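PDB 5KO4: bromo domain-containing protein from Trypanosoma brucei brucei, which is of unknown function but carries a bromodomain, the fold represented by this chain, and so probably recognises acetylated lysine. Local coordinates for residues D68-V73 with I95-L100. Numbering follows the deposited sequence.
Sequences DMRLVV and IAMEDL
Met97 reaches across to Met69, Arg70 and Val73, burying its thioether against the facing helix. The two short segments run antiparallel at 160°, and Met97 bridges the 10.9 Å between their axes. It is modelled in two conformers; in one of them the chain is extended beyond CG and delivers Met97 CE to the backbone of the other helix, 3.5 Å from Met69 O and 3.7 Å from Arg70 CA. In that conformer Met97 SD lies 4.0 Å from Met69 CB, the two thioether chains passing alongside one another and pointing opposite ways, and Met97 CE meets Val73 CG2 tip to tip at 4.0 Å. One residue on, Glu98 forms a bidentate salt bridge with the exposed Arg70, at the edge of the buried packing. Arg70 grips it side-on: NE donates to Glu98 OE2 at 2.8 Å and NH2 to Glu98 OE1 at 3.0 Å, with N-H...O angles of 159° and 157°. Both oxygens use syn lone pairs, and the two bonds restrain the carboxylate's rotation, holding it nearly coplanar with the guanidinium. Leu15, Val18 and Phe101 also pack on Met69, continuing the apolar core. This is antiparallel packing of helices 62-80 and 85-104, the last two of the left-handed four-helix bundle characteristic of bromodomains.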
ATOM      1  N   ASP A  68       6.856 -19.713  -2.391  1.00  8.86           N
ATOM      2  CA  ASP A  68       6.473 -18.430  -2.997  1.00  8.91           C
ATOM      3  C   ASP A  68       5.278 -17.795  -2.274  1.00  9.55           C
ATOM      4  O   ASP A  68       5.249 -16.569  -2.092  1.00  8.95           O
ATOM      5  CB  ASP A  68       6.148 -18.592  -4.474  1.00  9.49           C
ATOM      6  CG  ASP A  68       7.359 -18.755  -5.355  1.00 12.60           C
ATOM      7  OD1 ASP A  68       8.501 -18.624  -4.839  1.00 12.47           O
ATOM      8  OD2 ASP A  68       7.178 -19.042  -6.556  1.00 14.16           O
ATOM      9  N   MET A  69       4.308 -18.612  -1.824  1.00  8.20           N
ATOM     10  CA  MET A  69       3.178 -18.090  -1.080  1.00  7.98           C
ATOM     11  C   MET A  69       3.625 -17.471   0.231  1.00  9.27           C
ATOM     12  O   MET A  69       3.190 -16.363   0.574  1.00  9.75           O
ATOM     13  CB  MET A  69       2.187 -19.215  -0.806  1.00  9.23           C
ATOM     14  CG  MET A  69       1.525 -19.779  -2.073  1.00  9.92           C
ATOM     15  SD  MET A  69       0.296 -18.658  -2.780  1.00 12.00           S
ATOM     16  CE  MET A  69      -1.036 -18.880  -1.632  1.00 13.28           C
ATOM     17  N   ARG A  70       4.522 -18.148   0.948  1.00  8.92           N
ATOM     18  CA  ARG A  70       5.042 -17.644   2.218  1.00  9.16           C
ATOM     19  C   ARG A  70       5.852 -16.371   1.992  1.00 10.71           C
ATOM     20  O   ARG A  70       5.871 -15.481   2.837  1.00 11.14           O
ATOM     21  CB  ARG A  70       5.907 -18.717   2.904  1.00 10.50           C
ATOM     22  CG  ARG A  70       5.092 -19.844   3.502  1.00 10.56           C
ATOM     23  CD  ARG A  70       5.953 -20.966   4.026  1.00 12.72           C
ATOM     24  NE  ARG A  70       5.138 -21.992   4.675  1.00 11.72           N
ATOM     25  CZ  ARG A  70       5.583 -23.187   5.053  1.00 16.69           C
ATOM     26  NH1 ARG A  70       6.853 -23.529   4.851  1.00 16.56           N
ATOM     27  NH2 ARG A  70       4.761 -24.053   5.627  1.00 16.25           N
ATOM     28  N   LEU A  71       6.527 -16.276   0.855  1.00  8.43           N
ATOM     29  CA  LEU A  71       7.343 -15.101   0.543  1.00  8.30           C
ATOM     30  C   LEU A  71       6.487 -13.819   0.398  1.00  9.27           C
ATOM     31  O   LEU A  71       6.905 -12.735   0.822  1.00  9.60           O
ATOM     32  CB  LEU A  71       8.099 -15.379  -0.752  1.00  8.91           C
ATOM     33  CG  LEU A  71       8.993 -14.298  -1.293  1.00 11.93           C
ATOM     34  CD1 LEU A  71      10.054 -13.882  -0.262  1.00 12.02           C
ATOM     35  CD2 LEU A  71       9.629 -14.758  -2.583  1.00 11.67           C
ATOM     36  N   VAL A  72       5.278 -13.937  -0.156  1.00  8.32           N
ATOM     37  CA  VAL A  72       4.425 -12.754  -0.308  1.00  8.24           C
ATOM     38  C   VAL A  72       4.149 -12.146   1.059  1.00  9.88           C
ATOM     39  O   VAL A  72       4.267 -10.928   1.258  1.00 10.03           O
ATOM     40  CB  VAL A  72       3.095 -13.102  -1.002  1.00  9.90           C
ATOM     41  CG1 VAL A  72       2.169 -11.891  -1.053  1.00 10.44           C
ATOM     42  CG2 VAL A  72       3.329 -13.643  -2.402  1.00  9.70           C
ATOM     43  N   VAL A  73       3.769 -12.993   2.007  1.00  9.01           N
ATOM     44  CA  VAL A  73       3.385 -12.476   3.321  1.00  9.03           C
ATOM     45  C   VAL A  73       4.627 -12.053   4.131  1.00 10.09           C
ATOM     46  O   VAL A  73       4.582 -11.005   4.786  1.00  9.55           O
ATOM     47  CB  VAL A  73       2.460 -13.443   4.115  1.00 12.34           C
ATOM     48  CG1 VAL A  73       1.178 -13.711   3.336  1.00 12.16           C
ATOM     49  CG2 VAL A  73       3.152 -14.754   4.476  1.00 12.26           C
ATOM     50  N   ILE A  95      -2.437 -17.414   7.845  1.00  9.56           N
ATOM     51  CA  ILE A  95      -3.157 -18.365   8.675  1.00 10.13           C
ATOM     52  C   ILE A  95      -3.977 -19.269   7.790  1.00 11.07           C
ATOM     53  O   ILE A  95      -3.943 -20.483   7.958  1.00 11.49           O
ATOM     54  CB  ILE A  95      -4.036 -17.611   9.705  1.00 11.82           C
ATOM     55  CG1 ILE A  95      -3.152 -16.969  10.778  1.00 12.37           C
ATOM     56  CG2 ILE A  95      -5.055 -18.548  10.342  1.00 12.60           C
ATOM     57  CD1 ILE A  95      -3.800 -15.947  11.576  1.00 13.22           C
ATOM     58  N   ALA A  96      -4.687 -18.695   6.817  1.00  9.81           N
ATOM     59  CA  ALA A  96      -5.493 -19.492   5.906  1.00 10.96           C
ATOM     60  C   ALA A  96      -4.672 -20.442   5.093  1.00 12.99           C
ATOM     61  O   ALA A  96      -5.001 -21.623   5.030  1.00 13.08           O
ATOM     62  CB  ALA A  96      -6.284 -18.594   4.976  1.00 12.53           C
ATOM     63  N   MET A  97      -3.643 -19.971   4.423  0.60 10.80           N
ATOM     64  CA  MET A  97      -2.908 -20.890   3.567  0.60  9.69           C
ATOM     65  C   MET A  97      -2.175 -21.977   4.413  0.60 12.40           C
ATOM     66  O   MET A  97      -2.192 -23.134   4.009  0.60 10.98           O
ATOM     67  CB  MET A  97      -1.953 -20.146   2.633  0.60 11.59           C
ATOM     68  CG  MET A  97      -0.811 -19.499   3.310  0.60 12.20           C
ATOM     69  SD  MET A  97      -0.058 -18.205   2.291  0.60 13.80           S
ATOM     70  CE  MET A  97       1.458 -18.097   3.059  0.60 11.05           C
ATOM     71  N   GLU A  98      -1.676 -21.654   5.627  1.00 10.39           N
ATOM     72  CA  GLU A  98      -1.046 -22.687   6.471  1.00 10.88           C
ATOM     73  C   GLU A  98      -2.083 -23.736   6.935  1.00 13.04           C
ATOM     74  O   GLU A  98      -1.788 -24.934   6.941  1.00 13.92           O
ATOM     75  CB  GLU A  98      -0.332 -22.072   7.679  1.00 12.76           C
ATOM     76  CG  GLU A  98       0.876 -21.220   7.314  1.00 15.55           C
ATOM     77  CD  GLU A  98       1.990 -21.918   6.558  1.00 16.93           C
ATOM     78  OE1 GLU A  98       2.198 -23.132   6.776  1.00 17.05           O
ATOM     79  OE2 GLU A  98       2.667 -21.239   5.751  1.00 17.36           O
ATOM     80  N   ASP A  99      -3.324 -23.305   7.217  1.00 10.39           N
ATOM     81  CA  ASP A  99      -4.385 -24.247   7.589  1.00 10.42           C
ATOM     82  C   ASP A  99      -4.710 -25.195   6.449  1.00 14.43           C
ATOM     83  O   ASP A  99      -5.158 -26.318   6.696  1.00 16.16           O
ATOM     84  CB  ASP A  99      -5.676 -23.497   7.947  1.00 11.50           C
ATOM     85  CG  ASP A  99      -5.664 -22.714   9.243  1.00 13.42           C
ATOM     86  OD1 ASP A  99      -4.727 -22.916  10.063  1.00 12.76           O
ATOM     87  OD2 ASP A  99      -6.571 -21.878   9.432  1.00 11.77           O
ATOM     88  N   LEU A 100      -4.595 -24.720   5.205  1.00 10.69           N
ATOM     89  CA  LEU A 100      -4.899 -25.528   4.028  1.00 11.03           C
ATOM     90  C   LEU A 100      -3.702 -26.381   3.590  1.00 14.44           C
ATOM     91  O   LEU A 100      -3.927 -27.516   3.196  1.00 14.81           O
ATOM     92  CB  LEU A 100      -5.345 -24.631   2.883  1.00 12.06           C
ATOM     93  CG  LEU A 100      -6.605 -23.817   3.158  1.00 15.73           C
ATOM     94  CD1 LEU A 100      -6.913 -22.871   2.008  1.00 17.24           C
ATOM     95  CD2 LEU A 100      -7.795 -24.712   3.437  1.00 18.10           C
TER